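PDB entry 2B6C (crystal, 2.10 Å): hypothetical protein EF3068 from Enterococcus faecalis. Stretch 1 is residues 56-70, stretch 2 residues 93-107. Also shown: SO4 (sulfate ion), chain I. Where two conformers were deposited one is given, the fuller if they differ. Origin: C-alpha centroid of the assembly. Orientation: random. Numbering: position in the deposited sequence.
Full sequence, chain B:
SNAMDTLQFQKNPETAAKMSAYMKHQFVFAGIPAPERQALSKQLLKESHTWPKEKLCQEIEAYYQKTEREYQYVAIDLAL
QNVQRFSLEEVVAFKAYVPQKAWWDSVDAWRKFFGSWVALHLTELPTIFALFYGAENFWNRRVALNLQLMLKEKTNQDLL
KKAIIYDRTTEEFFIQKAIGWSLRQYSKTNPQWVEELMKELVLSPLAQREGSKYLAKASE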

# COMPACT_ATOMS: atom_id res chain seq x y z
N LEU B 56 1.76 -10.64 -14.22
CA LEU B 56 2.39 -9.37 -13.84
C LEU B 56 3.80 -9.23 -14.44
O LEU B 56 4.13 -8.20 -15.02
N CYS B 57 4.63 -10.27 -14.30
CA CYS B 57 5.97 -10.26 -14.90
C CYS B 57 5.94 -10.16 -16.43
O CYS B 57 6.75 -9.46 -17.04
N GLN B 58 5.00 -10.87 -17.04
CA GLN B 58 4.85 -10.84 -18.48
C GLN B 58 4.40 -9.49 -19.00
O GLN B 58 4.79 -9.08 -20.09
N GLU B 59 3.54 -8.82 -18.25
CA GLU B 59 3.04 -7.50 -18.63
C GLU B 59 4.14 -6.46 -18.46
O GLU B 59 4.33 -5.60 -19.30
N ILE B 60 4.90 -6.57 -17.37
CA ILE B 60 6.01 -5.65 -17.17
C ILE B 60 6.97 -5.79 -18.35
O ILE B 60 7.40 -4.80 -18.94
N GLU B 61 7.31 -7.03 -18.69
CA GLU B 61 8.18 -7.29 -19.80
C GLU B 61 7.60 -6.77 -21.14
O GLU B 61 8.31 -6.10 -21.88
N ALA B 62 6.35 -7.08 -21.45
CA ALA B 62 5.73 -6.54 -22.69
C ALA B 62 5.72 -5.01 -22.79
O ALA B 62 6.09 -4.48 -23.84
N TYR B 63 5.37 -4.28 -21.72
CA TYR B 63 5.44 -2.81 -21.75
C TYR B 63 6.88 -2.29 -21.91
O TYR B 63 7.12 -1.30 -22.61
N TYR B 64 7.84 -2.97 -21.29
CA TYR B 64 9.23 -2.51 -21.35
C TYR B 64 9.75 -2.64 -22.77
O TYR B 64 10.53 -1.82 -23.23
N GLN B 65 9.27 -3.64 -23.50
CA GLN B 65 9.78 -3.87 -24.84
C GLN B 65 9.01 -3.09 -25.94
O GLN B 65 9.42 -3.11 -27.09
N LYS B 66 7.95 -2.37 -25.57
CA LYS B 66 7.27 -1.49 -26.52
C LYS B 66 8.21 -0.33 -26.91
O LYS B 66 9.12 0.01 -26.16
N THR B 67 7.94 0.30 -28.06
CA THR B 67 8.84 1.25 -28.66
C THR B 67 8.98 2.55 -27.91
O THR B 67 10.10 3.00 -27.64
N GLU B 68 7.85 3.16 -27.61
CA GLU B 68 7.84 4.48 -27.02
C GLU B 68 8.28 4.43 -25.57
O GLU B 68 7.93 3.50 -24.82
N ARG B 69 9.04 5.45 -25.20
CA ARG B 69 9.67 5.57 -23.89
C ARG B 69 8.63 5.52 -22.73
O ARG B 69 8.88 4.93 -21.71
N GLU B 70 7.47 6.13 -22.92
CA GLU B 70 6.45 6.16 -21.84
C GLU B 70 5.98 4.74 -21.41
O GLU B 70 5.55 4.55 -20.29
N ALA B 93 15.80 -10.56 -10.02
CA ALA B 93 15.61 -10.76 -11.47
C ALA B 93 15.32 -9.42 -12.16
O ALA B 93 15.69 -9.22 -13.33
N PHE B 94 14.71 -8.48 -11.44
CA PHE B 94 14.49 -7.14 -12.02
C PHE B 94 15.80 -6.37 -12.34
O PHE B 94 15.78 -5.43 -13.12
N LYS B 95 16.92 -6.75 -11.73
CA LYS B 95 18.19 -6.08 -12.00
C LYS B 95 18.56 -6.17 -13.49
O LYS B 95 19.19 -5.26 -14.02
N ALA B 96 18.12 -7.24 -14.17
CA ALA B 96 18.32 -7.39 -15.60
C ALA B 96 17.80 -6.20 -16.43
O ALA B 96 18.29 -5.96 -17.53
N TYR B 97 16.82 -5.47 -15.91
CA TYR B 97 16.24 -4.33 -16.64
C TYR B 97 17.04 -3.04 -16.52
O TYR B 97 16.94 -2.18 -17.39
N VAL B 98 17.84 -2.89 -15.47
CA VAL B 98 18.50 -1.62 -15.21
C VAL B 98 19.40 -1.11 -16.39
O VAL B 98 19.23 0.02 -16.83
N PRO B 99 20.28 -1.98 -16.94
CA PRO B 99 21.05 -1.63 -18.12
C PRO B 99 20.26 -1.61 -19.47
O PRO B 99 20.78 -1.05 -20.46
N GLN B 100 19.06 -2.19 -19.51
CA GLN B 100 18.24 -2.16 -20.74
C GLN B 100 17.52 -0.82 -20.96
O GLN B 100 16.84 -0.31 -20.04
N LYS B 101 17.66 -0.28 -22.18
CA LYS B 101 17.09 1.01 -22.57
C LYS B 101 17.44 2.08 -21.49
O LYS B 101 16.58 2.84 -21.05
N ALA B 102 18.69 2.10 -21.08
CA ALA B 102 19.13 2.84 -19.92
C ALA B 102 19.49 4.28 -20.21
O ALA B 102 20.26 4.57 -21.16
N TRP B 103 18.94 5.16 -19.38
CA TRP B 103 19.34 6.56 -19.35
C TRP B 103 18.92 7.02 -17.95
O TRP B 103 18.32 6.23 -17.23
N TRP B 104 19.19 8.26 -17.55
CA TRP B 104 18.95 8.59 -16.13
C TRP B 104 17.46 8.48 -15.76
O TRP B 104 17.11 8.22 -14.62
N ASP B 105 16.57 8.67 -16.74
CA ASP B 105 15.15 8.66 -16.49
C ASP B 105 14.63 7.27 -16.07
O ASP B 105 13.91 7.15 -15.07
N SER B 106 15.00 6.22 -16.81
CA SER B 106 14.62 4.85 -16.43
C SER B 106 15.40 4.28 -15.25
O SER B 106 14.85 3.59 -14.42
N VAL B 107 16.71 4.55 -15.19
CA VAL B 107 17.57 4.03 -14.13
C VAL B 107 17.17 4.61 -12.75
O VAL B 107 17.15 3.87 -11.75

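Read from Leu 56 onward, the helix of stretch 1 meets stretch 2 along one stripe, and apolar and polar contacts alternate along it. Leu 56 is out of reach. Cys 57 (m) points sideways and contributes mainly its carbonyl: water 1 donates to Cys 57 O at 2.8 Å and to Tyr 97 OH at 2.6 Å, filling a gap that the two residues leave between them.

One turn on, Ile 60 points toward stretch 2. Its m, t rotamer brings CD1 to 3.8 Å from Phe 94 CZ, at the edge of that ring, while Ile 60 CG2 lies 4.2 Å from Tyr 97 CZ, so one side chain touches two aromatic residues. Phe 94 (m) starts sideways, but its ring end comes nearer. Glu 61 also leaves its backbone sideways; the t, p rotamer carries its carboxylate inward, where Tyr 97 OH donates to Glu 61 OE1 at 2.7 Å. Water 2 donates to the same Glu 61 OE1 at 2.9 Å and accepts from Gln 100 NE2 at 3.0 Å.

Tyr 64 (t) is the centrepiece. It points inward and offers a ring face to the edge of Tyr 97 (m), with centroids 4.9 Å apart and planes at 59°. Its hydroxyl reaches past this neighbour to donate to the backbone, Tyr 64 OH to Gln 100 O at 2.6 Å. A side chain of stretch 2 returns the favour: Lys 101 NZ donates to the backbone carbonyl, Tyr 64 O, at 2.9 Å, delivered by an extended m, t, t, t side chain whose CG sits 4.0 Å from Tyr 64 CE2. Lys 101 thus ties down the carbonyl near the end of the helix, and water 4 links Lys 101 NZ (2.9 Å) to Thr 67 O (2.7 Å).

Gln 65 (m, m) swings its amide inward. Gln 65 NE2 donates to Gln 100 OE1 at 3.2 Å, and water 3 spans the same pair, donating to Gln 65 OE1 at 3.0 Å and Gln 100 OE1 at 2.7 Å. Lys 66, Thr 67 and Glu 68 point away.

Arg 69 closes the contact. From a sideways start, t, p, t brings its guanidinium against the turn and the following helix. Asp 105 (p) meets it with two oxygens in a salt bridge, Arg 69 NE to Asp 105 OD2 at 3.0 Å and Arg 69 NH2 to Asp 105 OD1 at 2.9 Å, while Arg 69 NH1 donates to Lys 101 O at 2.8 Å. The sulfate ion lies outside this contact, where Lys 95 NZ donates to its O3 at 2.9 Å. The rule is plain: long side chains that begin sideways, Glu 61, Gln 65 and Arg 69, still deliver polar ends to the other stretch, and Arg 69 reaches a backbone carbonyl.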

# COMPACT_ATOMS: atom_id res chain seq x y z
CB LEU B 56 2.41 -9.16 -12.32
CG LEU B 56 3.08 -7.88 -11.76
CD1 LEU B 56 2.52 -6.56 -12.36
CD2 LEU B 56 3.04 -7.86 -10.24
CB CYS B 57 6.78 -11.50 -14.47
SG CYS B 57 6.97 -11.59 -12.64
CB GLN B 58 3.88 -11.92 -18.94
CG GLN B 58 4.49 -13.32 -18.98
CD GLN B 58 3.42 -14.40 -19.16
OE1 GLN B 58 2.22 -14.17 -18.90
NE2 GLN B 58 3.84 -15.57 -19.60
CB GLU B 59 1.81 -7.13 -17.79
CG GLU B 59 0.58 -7.97 -18.10
CD GLU B 59 -0.29 -7.38 -19.22
OE1 GLU B 59 -0.06 -6.22 -19.63
OE2 GLU B 59 -1.23 -8.05 -19.66
CB ILE B 60 6.73 -5.88 -15.83
CG1 ILE B 60 5.84 -5.42 -14.68
CG2 ILE B 60 8.09 -5.15 -15.79
CD1 ILE B 60 6.31 -5.81 -13.31
CB GLU B 61 8.56 -8.78 -19.85
CG GLU B 61 9.26 -9.23 -21.14
CD GLU B 61 10.70 -8.69 -21.30
OE1 GLU B 61 11.32 -8.15 -20.34
OE2 GLU B 61 11.25 -8.84 -22.42
CB ALA B 62 4.33 -7.12 -22.92
CB TYR B 63 4.78 -2.18 -20.51
CG TYR B 63 3.26 -2.17 -20.60
CD1 TYR B 63 2.60 -1.23 -21.38
CD2 TYR B 63 2.50 -3.10 -19.90
CE1 TYR B 63 1.21 -1.24 -21.49
CE2 TYR B 63 1.14 -3.13 -19.99
CZ TYR B 63 0.48 -2.19 -20.79
OH TYR B 63 -0.89 -2.20 -20.88
CB TYR B 64 10.12 -3.29 -20.37
CG TYR B 64 11.32 -2.47 -19.92
CD1 TYR B 64 11.19 -1.54 -18.89
CD2 TYR B 64 12.56 -2.58 -20.57
CE1 TYR B 64 12.27 -0.78 -18.49
CE2 TYR B 64 13.68 -1.80 -20.17
CZ TYR B 64 13.52 -0.92 -19.12
OH TYR B 64 14.58 -0.13 -18.70
CB GLN B 65 9.90 -5.37 -25.12
CG GLN B 65 10.71 -6.20 -24.05
CD GLN B 65 12.15 -5.65 -23.73
OE1 GLN B 65 12.80 -5.00 -24.56
NE2 GLN B 65 12.64 -5.96 -22.51
CB LYS B 66 5.93 -0.98 -25.95
CG LYS B 66 4.84 -2.06 -25.91
CD LYS B 66 3.49 -1.65 -25.28
CE LYS B 66 2.64 -0.75 -26.21
NZ LYS B 66 2.21 -1.33 -27.57
CB THR B 67 8.41 1.54 -30.12
OG1 THR B 67 8.63 0.36 -30.88
CG2 THR B 67 9.24 2.70 -30.73
CB GLU B 68 6.46 5.10 -27.18
CG GLU B 68 6.03 5.17 -28.62
CD GLU B 68 5.40 3.87 -29.22
OE1 GLU B 68 5.40 2.73 -28.66
OE2 GLU B 68 4.91 4.01 -30.34
CB ARG B 69 10.47 6.87 -23.86
CG ARG B 69 11.43 7.04 -22.70
CD ARG B 69 12.16 5.76 -22.37
NE ARG B 69 13.34 5.99 -21.51
CZ ARG B 69 14.19 5.04 -21.14
NH1 ARG B 69 14.00 3.79 -21.54
NH2 ARG B 69 15.25 5.35 -20.37
CB GLU B 70 5.29 7.07 -22.25
CG GLU B 70 5.71 8.52 -22.51
CD GLU B 70 5.91 8.83 -23.98
OE1 GLU B 70 6.38 7.96 -24.75
OE2 GLU B 70 5.61 9.96 -24.39
CB ALA B 93 14.51 -11.81 -11.78
CB PHE B 94 13.62 -6.26 -11.14
CG PHE B 94 12.14 -6.51 -11.25
CD1 PHE B 94 11.42 -6.09 -12.37
CD2 PHE B 94 11.44 -7.12 -10.20
CE1 PHE B 94 10.03 -6.28 -12.44
CE2 PHE B 94 10.06 -7.32 -10.26
CZ PHE B 94 9.36 -6.89 -11.39
CB LYS B 95 19.35 -6.58 -11.09
CG LYS B 95 20.75 -6.21 -11.64
CD LYS B 95 21.89 -6.30 -10.65
CE LYS B 95 23.24 -5.99 -11.34
NZ LYS B 95 23.52 -7.00 -12.41
CB ALA B 96 17.75 -8.75 -16.14
CB TYR B 97 14.82 -4.02 -16.15
CG TYR B 97 13.75 -4.98 -16.59
CD1 TYR B 97 13.27 -4.98 -17.89
CD2 TYR B 97 13.17 -5.86 -15.66
CE1 TYR B 97 12.25 -5.86 -18.29
CE2 TYR B 97 12.16 -6.75 -16.04
CZ TYR B 97 11.70 -6.75 -17.36
OH TYR B 97 10.68 -7.63 -17.74
CB VAL B 98 19.23 -1.63 -13.82
CG1 VAL B 98 20.10 -0.37 -13.66
CG2 VAL B 98 18.20 -1.74 -12.68
CB PRO B 99 22.14 -2.73 -18.21
CG PRO B 99 21.87 -3.70 -17.17
CD PRO B 99 20.60 -3.34 -16.44
CB GLN B 100 17.20 -3.27 -20.78
CG GLN B 100 17.68 -4.69 -20.59
CD GLN B 100 16.47 -5.65 -20.63
OE1 GLN B 100 15.62 -5.56 -21.51
NE2 GLN B 100 16.40 -6.55 -19.66
CB LYS B 101 15.56 0.90 -22.77
CG LYS B 101 15.12 -0.32 -23.57
CD LYS B 101 13.65 -0.23 -23.92
CE LYS B 101 13.23 -1.13 -25.06
NZ LYS B 101 11.90 -0.68 -25.55
CB ALA B 102 20.33 2.14 -19.27
CB TRP B 103 18.61 7.35 -20.46
CG TRP B 103 19.13 8.74 -20.71
CD1 TRP B 103 18.44 9.91 -20.61
CD2 TRP B 103 20.47 9.10 -21.13
NE1 TRP B 103 19.25 10.98 -20.95
CE2 TRP B 103 20.49 10.50 -21.30
CE3 TRP B 103 21.63 8.36 -21.43
CZ2 TRP B 103 21.63 11.19 -21.71
CZ3 TRP B 103 22.77 9.06 -21.86
CH2 TRP B 103 22.76 10.45 -21.97
CB TRP B 104 19.51 9.99 -15.79
CG TRP B 104 18.83 11.12 -16.56
CD1 TRP B 104 19.29 11.73 -17.71
CD2 TRP B 104 17.58 11.74 -16.24
NE1 TRP B 104 18.39 12.70 -18.11
CE2 TRP B 104 17.34 12.73 -17.24
CE3 TRP B 104 16.65 11.59 -15.19
CZ2 TRP B 104 16.21 13.54 -17.23
CZ3 TRP B 104 15.50 12.38 -15.20
CH2 TRP B 104 15.30 13.35 -16.21
CB ASP B 105 14.36 9.27 -17.68
CG ASP B 105 14.57 8.52 -19.00
OD1 ASP B 105 15.64 7.93 -19.21
OD2 ASP B 105 13.64 8.53 -19.85
CB SER B 106 14.72 3.86 -17.61
OG SER B 106 16.07 3.66 -17.99
CB VAL B 107 19.08 4.29 -14.45
CG1 VAL B 107 19.98 3.92 -13.26
CG2 VAL B 107 19.50 3.48 -15.69
S SO4 I . 26.99 -5.82 -14.41
O1 SO4 I . 26.48 -6.68 -15.48
O2 SO4 I . 28.33 -6.25 -13.96
O3 SO4 I . 26.10 -5.98 -13.24
O4 SO4 I . 27.01 -4.42 -14.88
O HOH W 1 9.19 -8.82 -15.91
O HOH W 2 14.18 -8.59 -19.92
O HOH W 3 15.56 -4.04 -23.74
O HOH W 4 11.97 2.19 -25.91